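Local coordinates for protein putative transcriptional regulator, LysR family (Vibrio parahaemolyticus, PDB 3OXN) that probably regulates transcription as a DNA-binding LysR-type factor, present here as its LysR substrate-binding domain without the DNA-binding part, at residues L38-Q43 and R216-R221; Q19-A24 and E209-V214; H101-Q106 and L110-S115; H57-L60 and Y66-A69. One frame throughout, in Å; residues are numbered along the deposited sequence.

Contact 1: L38-Q43 and R216-R221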
loop_
_atom_site.group_PDB
_atom_site.type_symbol
_atom_site.label_atom_id
_atom_site.label_comp_id
_atom_site.label_asym_id
_atom_site.label_seq_id
_atom_site.Cartn_x
_atom_site.Cartn_y
_atom_site.Cartn_z
ATOM N N LEU A 38 5.328 15.375 3.812
ATOM C CA LEU A 38 3.983 15.922 4.001
ATOM C C LEU A 38 3.861 17.006 5.090
ATOM O O LEU A 38 3.073 17.929 4.951
ATOM C CB LEU A 38 2.947 14.805 4.207
ATOM C CG LEU A 38 2.289 14.206 2.954
ATOM C CD1 LEU A 38 1.607 12.906 3.269
ATOM C CD2 LEU A 38 1.295 15.164 2.329
ATOM N N PRO A 39 4.626 16.895 6.184
ATOM C CA PRO A 39 4.430 17.909 7.226
ATOM C C PRO A 39 4.812 19.316 6.775
ATOM O O PRO A 39 4.082 20.266 7.059
ATOM C CB PRO A 39 5.339 17.424 8.350
ATOM C CG PRO A 39 5.416 15.944 8.144
ATOM C CD PRO A 39 5.423 15.754 6.663
ATOM N N ARG A 40 5.933 19.450 6.073
ATOM C CA ARG A 40 6.308 20.748 5.513
ATOM C C ARG A 40 5.340 21.235 4.441
ATOM O O ARG A 40 5.205 22.433 4.255
ATOM C CB ARG A 40 7.742 20.751 4.975
ATOM C CG ARG A 40 8.726 21.544 5.857
ATOM C CD ARG A 40 9.491 20.660 6.861
ATOM N NE ARG A 40 10.900 20.501 6.492
ATOM C CZ ARG A 40 11.854 21.377 6.804
ATOM N NH1 ARG A 40 11.549 22.473 7.497
ATOM N NH2 ARG A 40 13.113 21.165 6.432
ATOM N N ILE A 41 4.669 20.317 3.740
ATOM C CA ILE A 41 3.687 20.693 2.715
ATOM C C ILE A 41 2.506 21.432 3.323
ATOM O O ILE A 41 2.170 22.532 2.900
ATOM C CB ILE A 41 3.118 19.468 1.942
ATOM C CG1 ILE A 41 4.219 18.723 1.190
ATOM C CG2 ILE A 41 2.069 19.916 0.958
ATOM C CD1 ILE A 41 4.919 19.574 0.173
ATOM N N TYR A 42 1.879 20.801 4.309
ATOM C CA TYR A 42 0.668 21.317 4.930
ATOM C C TYR A 42 0.959 22.498 5.829
ATOM O O TYR A 42 0.122 23.386 6.016
ATOM C CB TYR A 42 -0.030 20.218 5.720
ATOM C CG TYR A 42 -0.927 19.395 4.845
ATOM C CD1 TYR A 42 -2.178 19.866 4.486
ATOM C CD2 TYR A 42 -0.510 18.167 4.341
ATOM C CE1 TYR A 42 -2.997 19.136 3.678
ATOM C CE2 TYR A 42 -1.326 17.423 3.532
ATOM C CZ TYR A 42 -2.577 17.912 3.200
ATOM O OH TYR A 42 -3.429 17.182 2.393
ATOM N N GLN A 43 2.155 22.493 6.395
ATOM C CA GLN A 43 2.612 23.617 7.176
ATOM C C GLN A 43 2.727 24.808 6.233
ATOM O O GLN A 43 2.323 25.925 6.564
ATOM C CB GLN A 43 3.951 23.276 7.828
ATOM C CG GLN A 43 4.841 24.468 8.127
ATOM C CD GLN A 43 4.238 25.401 9.160
ATOM O OE1 GLN A 43 3.110 25.187 9.634
ATOM N NE2 GLN A 43 4.990 26.450 9.516
ATOM N N ARG A 216 10.832 18.201 -4.246
ATOM C CA ARG A 216 12.246 18.197 -4.612
ATOM C C ARG A 216 13.167 18.430 -3.423
ATOM O O ARG A 216 14.116 17.688 -3.217
ATOM C CB ARG A 216 12.505 19.271 -5.666
ATOM C CG ARG A 216 13.559 18.922 -6.695
ATOM C CD ARG A 216 14.024 20.160 -7.473
ATOM N NE ARG A 216 12.955 21.134 -7.719
ATOM N N GLU A 217 12.893 19.464 -2.636
ATOM C CA GLU A 217 13.802 19.832 -1.558
ATOM C C GLU A 217 13.599 18.993 -0.298
ATOM O O GLU A 217 14.476 18.954 0.577
ATOM C CB GLU A 217 13.695 21.323 -1.237
ATOM C CG GLU A 217 12.315 21.749 -0.831
ATOM C CD GLU A 217 12.334 22.994 0.029
ATOM O OE1 GLU A 217 13.354 23.727 -0.026
ATOM O OE2 GLU A 217 11.336 23.228 0.758
ATOM N N GLU A 218 12.444 18.336 -0.208
ATOM C CA GLU A 218 12.168 17.395 0.880
ATOM C C GLU A 218 12.822 16.045 0.599
ATOM O O GLU A 218 13.387 15.431 1.498
ATOM C CB GLU A 218 10.664 17.239 1.094
ATOM C CG GLU A 218 10.019 18.412 1.818
ATOM C CD GLU A 218 10.596 18.620 3.219
ATOM O OE1 GLU A 218 10.815 17.610 3.931
ATOM O OE2 GLU A 218 10.844 19.795 3.599
ATOM N N CYS A 219 12.733 15.595 -0.652
ATOM C CA CYS A 219 13.518 14.462 -1.135
ATOM C C CYS A 219 14.983 14.778 -0.928
ATOM O O CYS A 219 15.731 13.990 -0.349
ATOM C CB CYS A 219 13.302 14.251 -2.628
ATOM S SG CYS A 219 11.852 13.304 -3.071
ATOM N N SER A 220 15.390 15.941 -1.424
ATOM C CA SER A 220 16.753 16.411 -1.236
ATOM C C SER A 220 17.034 16.285 0.249
ATOM O O SER A 220 17.971 15.601 0.660
ATOM C CB SER A 220 16.889 17.866 -1.688
ATOM O OG SER A 220 17.948 18.019 -2.624
ATOM N N ARG A 221 16.176 16.909 1.052
ATOM C CA ARG A 221 16.307 16.890 2.504
ATOM C C ARG A 221 16.428 15.462 3.030
ATOM O O ARG A 221 17.152 15.199 3.990
ATOM C CB ARG A 221 15.103 17.583 3.140
ATOM C CG ARG A 221 15.453 18.585 4.222
ATOM C CD ARG A 221 14.201 19.040 4.978
ATOM N NE ARG A 221 13.762 18.130 6.047
ATOM C CZ ARG A 221 14.539 17.248 6.684
ATOM N NH1 ARG A 221 14.022 16.480 7.640
ATOM N NH2 ARG A 221 15.832 17.124 6.383
#

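Contact 2: Q19-A24 and E209-V214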
loop_
_atom_site.group_PDB
_atom_site.type_symbol
_atom_site.label_atom_id
_atom_site.label_comp_id
_atom_site.label_asym_id
_atom_site.label_seq_id
_atom_site.Cartn_x
_atom_site.Cartn_y
_atom_site.Cartn_z
ATOM N N GLN A 19 -6.242 24.234 -3.625
ATOM C CA GLN A 19 -6.371 23.299 -4.715
ATOM C C GLN A 19 -5.915 21.922 -4.288
ATOM O O GLN A 19 -5.032 21.777 -3.458
ATOM C CB GLN A 19 -5.503 23.794 -5.861
ATOM C CG GLN A 19 -5.153 22.752 -6.892
ATOM C CD GLN A 19 -4.397 23.367 -8.040
ATOM O OE1 GLN A 19 -4.356 24.599 -8.183
ATOM N NE2 GLN A 19 -3.798 22.521 -8.873
ATOM N N THR A 20 -6.518 20.895 -4.858
ATOM C CA THR A 20 -6.074 19.539 -4.545
ATOM C C THR A 20 -5.111 18.950 -5.599
ATOM O O THR A 20 -5.217 19.205 -6.798
ATOM C CB THR A 20 -7.254 18.585 -4.248
ATOM O OG1 THR A 20 -6.966 17.306 -4.812
ATOM C CG2 THR A 20 -8.541 19.121 -4.844
ATOM N N PHE A 21 -4.149 18.174 -5.130
ATOM C CA PHE A 21 -3.156 17.616 -6.017
ATOM C C PHE A 21 -3.330 16.117 -6.029
ATOM O O PHE A 21 -3.505 15.493 -4.981
ATOM C CB PHE A 21 -1.745 17.997 -5.554
ATOM C CG PHE A 21 -1.531 19.488 -5.431
ATOM C CD1 PHE A 21 -1.967 20.177 -4.307
ATOM C CD2 PHE A 21 -0.919 20.197 -6.445
ATOM C CE1 PHE A 21 -1.797 21.536 -4.200
ATOM C CE2 PHE A 21 -0.745 21.561 -6.335
ATOM C CZ PHE A 21 -1.189 22.229 -5.206
ATOM N N THR A 22 -3.324 15.553 -7.230
ATOM C CA THR A 22 -3.318 14.120 -7.408
ATOM C C THR A 22 -1.880 13.677 -7.627
ATOM O O THR A 22 -1.221 14.114 -8.566
ATOM C CB THR A 22 -4.137 13.725 -8.634
ATOM O OG1 THR A 22 -5.447 14.280 -8.511
ATOM C CG2 THR A 22 -4.226 12.206 -8.769
ATOM N N ILE A 23 -1.402 12.805 -6.754
ATOM C CA ILE A 23 -0.096 12.202 -6.916
ATOM C C ILE A 23 -0.256 10.715 -7.104
ATOM O O ILE A 23 -0.707 10.034 -6.193
ATOM C CB ILE A 23 0.742 12.391 -5.654
ATOM C CG1 ILE A 23 0.800 13.872 -5.279
ATOM C CG2 ILE A 23 2.132 11.807 -5.861
ATOM C CD1 ILE A 23 1.527 14.701 -6.297
ATOM N N ALA A 24 0.102 10.206 -8.274
ATOM C CA ALA A 24 0.125 8.756 -8.485
ATOM C C ALA A 24 1.443 8.225 -7.953
ATOM O O ALA A 24 2.516 8.648 -8.396
ATOM C CB ALA A 24 -0.029 8.415 -9.966
ATOM N N GLU A 209 4.502 23.740 -10.348
ATOM C CA GLU A 209 5.920 24.063 -10.234
ATOM C C GLU A 209 6.242 24.177 -8.760
ATOM O O GLU A 209 7.367 23.930 -8.342
ATOM C CB GLU A 209 6.271 25.369 -10.942
ATOM C CG GLU A 209 6.283 25.322 -12.461
ATOM C CD GLU A 209 6.322 26.724 -13.082
ATOM O OE1 GLU A 209 6.203 27.717 -12.325
ATOM O OE2 GLU A 209 6.471 26.837 -14.325
ATOM N N TRP A 210 5.250 24.547 -7.962
ATOM C CA TRP A 210 5.471 24.691 -6.530
ATOM C C TRP A 210 5.502 23.331 -5.841
ATOM O O TRP A 210 6.420 23.037 -5.081
ATOM C CB TRP A 210 4.411 25.602 -5.886
ATOM C CG TRP A 210 4.424 25.521 -4.389
ATOM C CD1 TRP A 210 5.219 26.218 -3.548
ATOM C CD2 TRP A 210 3.629 24.659 -3.564
ATOM N NE1 TRP A 210 4.973 25.859 -2.246
ATOM C CE2 TRP A 210 3.993 24.901 -2.226
ATOM C CE3 TRP A 210 2.633 23.703 -3.826
ATOM C CZ2 TRP A 210 3.409 24.238 -1.150
ATOM C CZ3 TRP A 210 2.045 23.041 -2.755
ATOM C CH2 TRP A 210 2.434 23.312 -1.435
ATOM N N LEU A 211 4.491 22.508 -6.108
ATOM C CA LEU A 211 4.417 21.158 -5.543
ATOM C C LEU A 211 5.713 20.402 -5.784
ATOM O O LEU A 211 6.295 19.840 -4.857
ATOM C CB LEU A 211 3.248 20.359 -6.150
ATOM C CG LEU A 211 2.638 19.174 -5.377
ATOM C CD1 LEU A 211 1.902 18.242 -6.315
ATOM C CD2 LEU A 211 3.672 18.392 -4.605
ATOM N N ARG A 212 6.152 20.385 -7.035
ATOM C CA ARG A 212 7.340 19.640 -7.397
ATOM C C ARG A 212 8.552 20.040 -6.552
ATOM O O ARG A 212 9.282 19.178 -6.037
ATOM C CB ARG A 212 7.620 19.795 -8.882
ATOM C CG ARG A 212 6.517 19.242 -9.715
ATOM C CD ARG A 212 7.014 18.838 -11.076
ATOM N NE ARG A 212 7.186 19.987 -11.947
ATOM C CZ ARG A 212 6.176 20.670 -12.470
ATOM N NH1 ARG A 212 4.930 20.317 -12.198
ATOM N NH2 ARG A 212 6.411 21.706 -13.258
ATOM N N SER A 213 8.733 21.348 -6.386
ATOM C CA SER A 213 9.860 21.884 -5.628
ATOM C C SER A 213 9.839 21.526 -4.137
ATOM O O SER A 213 10.895 21.259 -3.540
ATOM C CB SER A 213 9.958 23.402 -5.807
ATOM O OG SER A 213 8.666 23.972 -5.833
ATOM N N VAL A 214 8.657 21.539 -3.523
ATOM C CA VAL A 214 8.571 21.120 -2.131
ATOM C C VAL A 214 8.899 19.642 -2.023
ATOM O O VAL A 214 9.583 19.216 -1.090
ATOM C CB VAL A 214 7.219 21.440 -1.503
ATOM C CG1 VAL A 214 7.317 22.734 -0.705
ATOM C CG2 VAL A 214 6.164 21.564 -2.568
#

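Contact 3: H101-Q106 and L110-S115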
loop_
_atom_site.group_PDB
_atom_site.type_symbol
_atom_site.label_atom_id
_atom_site.label_comp_id
_atom_site.label_asym_id
_atom_site.label_seq_id
_atom_site.Cartn_x
_atom_site.Cartn_y
_atom_site.Cartn_z
ATOM N N HIS A 101 15.774 -14.843 13.493
ATOM C CA HIS A 101 16.148 -15.543 12.283
ATOM C C HIS A 101 17.537 -16.093 12.543
ATOM O O HIS A 101 18.317 -15.478 13.273
ATOM C CB HIS A 101 16.178 -14.584 11.108
ATOM C CG HIS A 101 16.397 -15.257 9.791
ATOM N ND1 HIS A 101 17.595 -15.839 9.446
ATOM C CD2 HIS A 101 15.574 -15.432 8.733
ATOM C CE1 HIS A 101 17.500 -16.346 8.231
ATOM N NE2 HIS A 101 16.284 -16.112 7.775
ATOM N N PRO A 102 17.844 -17.272 11.991
ATOM C CA PRO A 102 19.190 -17.827 12.174
ATOM C C PRO A 102 20.323 -16.832 11.846
ATOM O O PRO A 102 21.239 -16.653 12.660
ATOM C CB PRO A 102 19.198 -19.031 11.214
ATOM C CG PRO A 102 17.768 -19.493 11.217
ATOM C CD PRO A 102 16.916 -18.251 11.397
ATOM N N LEU A 103 20.261 -16.193 10.678
ATOM C CA LEU A 103 21.347 -15.321 10.231
ATOM C C LEU A 103 21.301 -13.938 10.866
ATOM O O LEU A 103 22.051 -13.058 10.455
ATOM C CB LEU A 103 21.304 -15.147 8.710
ATOM C CG LEU A 103 21.136 -16.419 7.897
ATOM C CD1 LEU A 103 20.794 -16.091 6.449
ATOM C CD2 LEU A 103 22.409 -17.246 7.988
ATOM N N ALA A 104 20.403 -13.741 11.831
ATOM C CA ALA A 104 20.179 -12.413 12.415
ATOM C C ALA A 104 21.449 -11.808 13.010
ATOM O O ALA A 104 21.730 -10.620 12.807
ATOM C CB ALA A 104 19.076 -12.462 13.463
ATOM N N ASN A 105 22.216 -12.640 13.719
ATOM C CA ASN A 105 23.403 -12.179 14.430
ATOM C C ASN A 105 24.720 -12.541 13.760
ATOM O O ASN A 105 25.776 -12.526 14.393
ATOM C CB ASN A 105 23.397 -12.663 15.880
ATOM C CG ASN A 105 22.125 -12.278 16.622
ATOM O OD1 ASN A 105 21.639 -11.143 16.533
ATOM N ND2 ASN A 105 21.580 -13.232 17.366
ATOM N N GLN A 106 24.672 -12.854 12.477
ATOM C CA GLN A 106 25.895 -13.099 11.739
ATOM C C GLN A 106 25.811 -12.312 10.450
ATOM O O GLN A 106 24.766 -11.754 10.134
ATOM C CB GLN A 106 26.094 -14.590 11.471
ATOM C CG GLN A 106 25.315 -15.153 10.297
ATOM C CD GLN A 106 25.420 -16.677 10.218
ATOM O OE1 GLN A 106 25.757 -17.230 9.167
ATOM N NE2 GLN A 106 25.142 -17.359 11.337
ATOM N N LEU A 110 26.220 -14.407 0.472
ATOM C CA LEU A 110 25.473 -14.842 -0.690
ATOM C C LEU A 110 24.896 -16.232 -0.449
ATOM O O LEU A 110 23.686 -16.408 -0.433
ATOM C CB LEU A 110 26.362 -14.857 -1.930
ATOM C CG LEU A 110 25.649 -15.302 -3.206
ATOM C CD1 LEU A 110 24.737 -14.205 -3.747
ATOM C CD2 LEU A 110 26.676 -15.723 -4.252
ATOM N N ASP A 111 25.748 -17.224 -0.241
ATOM C CA ASP A 111 25.203 -18.547 -0.032
ATOM C C ASP A 111 24.051 -18.507 0.954
ATOM O O ASP A 111 22.997 -19.049 0.673
ATOM C CB ASP A 111 26.240 -19.564 0.441
ATOM C CG ASP A 111 25.597 -20.906 0.806
ATOM O OD1 ASP A 111 24.837 -21.454 -0.034
ATOM O OD2 ASP A 111 25.825 -21.404 1.934
ATOM N N ASP A 112 24.233 -17.875 2.106
ATOM C CA ASP A 112 23.156 -17.840 3.094
ATOM C C ASP A 112 21.897 -17.253 2.478
ATOM O O ASP A 112 20.794 -17.789 2.648
ATOM C CB ASP A 112 23.554 -17.015 4.318
ATOM C CG ASP A 112 24.899 -17.422 4.889
ATOM O OD1 ASP A 112 25.939 -17.171 4.229
ATOM O OD2 ASP A 112 24.904 -17.983 6.007
ATOM N N TYR A 113 22.065 -16.147 1.764
ATOM C CA TYR A 113 20.951 -15.503 1.083
ATOM C C TYR A 113 20.202 -16.535 0.221
ATOM O O TYR A 113 18.985 -16.717 0.353
ATOM C CB TYR A 113 21.483 -14.340 0.237
ATOM C CG TYR A 113 20.437 -13.440 -0.377
ATOM C CD1 TYR A 113 20.117 -13.536 -1.717
ATOM C CD2 TYR A 113 19.788 -12.477 0.386
ATOM C CE1 TYR A 113 19.173 -12.713 -2.279
ATOM C CE2 TYR A 113 18.843 -11.651 -0.158
ATOM C CZ TYR A 113 18.532 -11.769 -1.497
ATOM O OH TYR A 113 17.567 -10.949 -2.061
ATOM N N LEU A 114 20.948 -17.229 -0.633
ATOM C CA LEU A 114 20.386 -18.192 -1.582
ATOM C C LEU A 114 19.803 -19.486 -0.975
ATOM O O LEU A 114 19.211 -20.286 -1.700
ATOM C CB LEU A 114 21.427 -18.542 -2.654
ATOM C CG LEU A 114 21.427 -17.679 -3.921
ATOM C CD1 LEU A 114 20.980 -16.264 -3.649
ATOM C CD2 LEU A 114 22.802 -17.688 -4.564
ATOM N N SER A 115 19.949 -19.686 0.335
ATOM C CA SER A 115 19.452 -20.902 0.979
ATOM C C SER A 115 18.157 -20.693 1.740
ATOM O O SER A 115 17.681 -21.606 2.398
ATOM C CB SER A 115 20.466 -21.448 1.992
ATOM O OG SER A 115 21.765 -20.950 1.765
#

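Contact 4: H57-L60 and Y66-A69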
loop_
_atom_site.group_PDB
_atom_site.type_symbol
_atom_site.label_atom_id
_atom_site.label_comp_id
_atom_site.label_asym_id
_atom_site.label_seq_id
_atom_site.Cartn_x
_atom_site.Cartn_y
_atom_site.Cartn_z
ATOM N N HIS A 57 2.150 0.987 -13.148
ATOM C CA HIS A 57 3.430 1.269 -13.840
ATOM C C HIS A 57 3.399 1.269 -15.372
ATOM O O HIS A 57 4.138 2.038 -16.003
ATOM C CB HIS A 57 4.538 0.322 -13.354
ATOM C CG HIS A 57 5.480 0.938 -12.363
ATOM N ND1 HIS A 57 5.384 0.719 -11.004
ATOM C CD2 HIS A 57 6.549 1.759 -12.535
ATOM C CE1 HIS A 57 6.348 1.378 -10.382
ATOM N NE2 HIS A 57 7.070 2.016 -11.288
ATOM N N ASP A 58 2.567 0.410 -15.968
ATOM C CA ASP A 58 2.482 0.333 -17.432
ATOM C C ASP A 58 1.518 1.385 -17.947
ATOM O O ASP A 58 1.453 1.652 -19.141
ATOM C CB ASP A 58 2.060 -1.061 -17.892
ATOM C CG ASP A 58 2.525 -2.152 -16.936
ATOM O OD1 ASP A 58 3.468 -2.905 -17.279
ATOM O OD2 ASP A 58 1.952 -2.237 -15.824
ATOM N N ARG A 59 0.790 1.994 -17.022
ATOM C CA ARG A 59 -0.169 3.036 -17.353
ATOM C C ARG A 59 0.288 4.377 -16.808
ATOM O O ARG A 59 -0.517 5.286 -16.643
ATOM C CB ARG A 59 -1.558 2.711 -16.769
ATOM C CG ARG A 59 -2.027 1.295 -17.013
ATOM C CD ARG A 59 -3.548 1.191 -16.999
ATOM N NE ARG A 59 -4.166 2.208 -17.848
ATOM C CZ ARG A 59 -4.957 3.183 -17.404
ATOM N NH1 ARG A 59 -5.258 3.277 -16.109
ATOM N NH2 ARG A 59 -5.465 4.058 -18.261
ATOM N N LEU A 60 1.581 4.487 -16.515
ATOM C CA LEU A 60 2.155 5.718 -15.982
ATOM C C LEU A 60 1.684 6.950 -16.757
ATOM O O LEU A 60 1.136 7.905 -16.180
ATOM C CB LEU A 60 3.681 5.640 -16.018
ATOM C CG LEU A 60 4.453 6.918 -15.662
ATOM C CD1 LEU A 60 4.222 7.295 -14.215
ATOM C CD2 LEU A 60 5.934 6.757 -15.944
ATOM N N TYR A 66 -4.566 10.901 -18.839
ATOM C CA TYR A 66 -6.015 10.775 -18.944
ATOM C C TYR A 66 -6.766 10.722 -17.621
ATOM O O TYR A 66 -7.903 11.155 -17.547
ATOM C CB TYR A 66 -6.387 9.566 -19.809
ATOM C CG TYR A 66 -5.869 9.671 -21.214
ATOM C CD1 TYR A 66 -6.472 10.515 -22.130
ATOM C CD2 TYR A 66 -4.768 8.938 -21.624
ATOM C CE1 TYR A 66 -5.999 10.618 -23.431
ATOM C CE2 TYR A 66 -4.285 9.039 -22.918
ATOM C CZ TYR A 66 -4.907 9.875 -23.814
ATOM O OH TYR A 66 -4.442 9.975 -25.095
ATOM N N GLU A 67 -6.135 10.202 -16.579
ATOM C CA GLU A 67 -6.838 9.945 -15.328
ATOM C C GLU A 67 -6.777 11.123 -14.352
ATOM O O GLU A 67 -7.342 11.041 -13.267
ATOM C CB GLU A 67 -6.249 8.710 -14.638
ATOM C CG GLU A 67 -5.715 7.637 -15.587
ATOM C CD GLU A 67 -6.526 6.347 -15.568
ATOM O OE1 GLU A 67 -7.412 6.187 -14.697
ATOM O OE2 GLU A 67 -6.260 5.485 -16.429
ATOM N N GLY A 68 -6.081 12.201 -14.717
ATOM C CA GLY A 68 -6.017 13.378 -13.859
ATOM C C GLY A 68 -4.900 13.421 -12.810
ATOM O O GLY A 68 -4.982 14.180 -11.832
ATOM N N ALA A 69 -3.856 12.615 -13.002
ATOM C CA ALA A 69 -2.724 12.600 -12.083
ATOM C C ALA A 69 -1.859 13.841 -12.312
ATOM O O ALA A 69 -1.427 14.099 -13.427
ATOM C CB ALA A 69 -1.912 11.334 -12.267
#

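Contact 1: L38-Q43 and R216-R221
Arg40 and Glu218 mark the nearest backbone approach between two helical segments, with their CA atoms 8.2 Å apart, a spacing wide enough for long polar side chains to fill. Segment 216-221 is regular helix. Segment 38-43 is kinked where the N of Pro39, which carries no hydrogen, and the N of Arg40 make no bond to the preceding turn. Across the gap the contact is an example of one carboxylate serving two arginines. Glu218 bends at chi2 (-61°), which lifts its carboxylate toward the other helix. There OE2 of Glu218 forms a salt bridge with NE of Arg40 at 3.0 Å. The two flat groups stand almost perpendicular, 83° apart, and the Arg40 chain, bent at chi2 and chi3, brings CB of Arg40 to 3.5 Å from the same OE2. The second oxygen, OE1 of Glu218, has a longer ionic partner one helical turn on, NE of Arg221 at 3.7 Å. Glu218 is buried, so its charge is probably balanced by this pair of guanidinium groups, while Arg40 is exposed. Around this network Glu218 and Arg221 also rest on Phe36, Cys219 faces Leu88 of strand 83-89, and Ile41 turns to Phe50 of strand 49-54. Elsewhere on helix 28-44, Tyr42 hydrogen-bonds through OH to Val144 O of the second subunit, so the helix joins the C-terminal helix to the dimer interface.

Contact 2: Q19-A24 and E209-V214
Leu211 and Phe21 contribute most of the apolar surface buried here, and together they illustrate how a helix is seated on the face of a sheet. Strand 20-24 and helix segment 209-214 run with their axes 11.0 Å apart at closest approach and their directions inclined by 55°. Leu211 points toward the strand, its CG anti to the backbone N (chi1 -157°), and its CD1 methyl carries the contact. That methyl lies 3.4 Å from CD2 of Phe21, as the two side chains slide past each other in opposite directions. It also meets the tip of Ile23, with Leu211 CD1 and Ile23 CD1 3.6 Å apart, so a single methyl group fits between two residues that point the same way from alternate positions of the strand. Thr22, between them, points to the other side of the sheet. Trp210 closes the flank of Phe21: the two side chains cross at about a right angle, their rings meeting obliquely, and CZ3 of Trp210 comes to 4.1 Å from CZ of Phe21. Val214 lies over one face of the indole, and a hydrogen bond from NE1 to OE1 of Glu44 ties down its polar edge. In the wider fold, strand 20-25 is bonded through its backbone to strand 49-54 on one side, and Thr22 pairs with Leu71 of strand 71-74 on the other. Helix 206-227 lies over this layer, with Val214 packed on Ile41 of helix 28-44.

Contact 3: H101-Q106 and L110-S115
Leu103 and Asp112 bring a turn-rich loop against the short helix 110-114, in the part of the LysR substrate-binding domain built on the sheet that contains strand 93-98. The contact is a compact example of a chain doubling back within a few residues, and its interactions are of three kinds.

The first is van der Waals packing. Leu103 extends its isobutyl group obliquely across Asp112, with CD1 of Leu103 3.6 Å from CB of Asp112, while the other methyl, CD2 of Leu103, lies 3.3 Å from OD2 of Asp112. The leucine thus meets both the methylene and the carboxylate of one residue. Leu103 also touches Met108, His116 and Leu97, a largely buried setting on the side facing strand 93-98.

The second kind is polar. OD1 of Asp112 receives a weak hydrogen bond from N of Ser109, the residue just before the helix, so the carboxylate is turned back toward the helix start. Gln106 and Asp112 reach toward each other from opposite directions, and the end of Gln106 lies near the carboxylate, but the doubtful orientation of its amide leaves their interaction undecided.

The third kind is local bonding that shapes each segment. In the helical one, the hydroxyl of Ser115 donates to O of Asp111, coming from 42° above the carbonyl plane. In the loop, Ala104 N bonds to His101 O in a turn, and the imidazole fixes the start of that turn: Leu103 N donates to ND1 of His101 at 3.0 Å, essentially in the ring plane.

Contact 4: H57-L60 and Y66-A69
Arg59 and Glu67 meet because each side chain bends partway along its length: the arginine turns at chi3 (49°), and the glutamate folds at chi2. In both residues CG lies beside the backbone N, opposite the carbonyl carbon, and the two chains then cross at about a right angle. The CA atoms of the pair are 9.8 Å apart, so the charged ends have to span the gap.

The result is a likely salt bridge in which, as modelled, a single carboxylate oxygen lies at the edge of the guanidinium, near its plane, facing the two terminal nitrogens. In the model NH1 and NH2 of Arg59 both donate to OE2 of Glu67. The modelled lengths, 2.4 Å from Arg59 NH1 and 2.5 Å from Arg59 NH2 to that oxygen, are shorter than credible, so the position of OE2 and the exact geometry of the bridge are doubtful. The carboxylate plane is modelled at 68° to the guanidinium.

The pair bridges the two ends of one short helix. Arg59 is the N-cap residue of helix 60-65, and Glu67 comes just before Gly68, whose positive phi takes the chain out of helical geometry toward strand 71-74. Arg59 has further partners: NH1 hydrogen-bonds to OE1 of Gln56, and NH2 forms a long, weak ion pair with Asp62. Its positive charge is therefore probably shared among several acceptors, and at this surface site solvent would be expected to weaken the attraction to Glu67.

How the contacts relate
Contacts 1 and 2 form one continuous region: both use helix 206-227, their centres are 11 Å apart, and Ile41 packs on Val214 and Trp210 between them. Contact 4, centred about 16 Å from contact 2, touches it through Thr22, Gly68 and Ala69, beside the same sheet. Contact 3 stands apart, about 42 Å from contact 2 between centres, across the chain's centre and beside the second sheet. Along the chain contacts 1 and 2 interlock, while contact 4 and then contact 3 are nested inside both. The C-terminal helix thus returns to the first sheet after the chain has built the second, as expected of a two-lobed periplasmic-binding-protein-like domain.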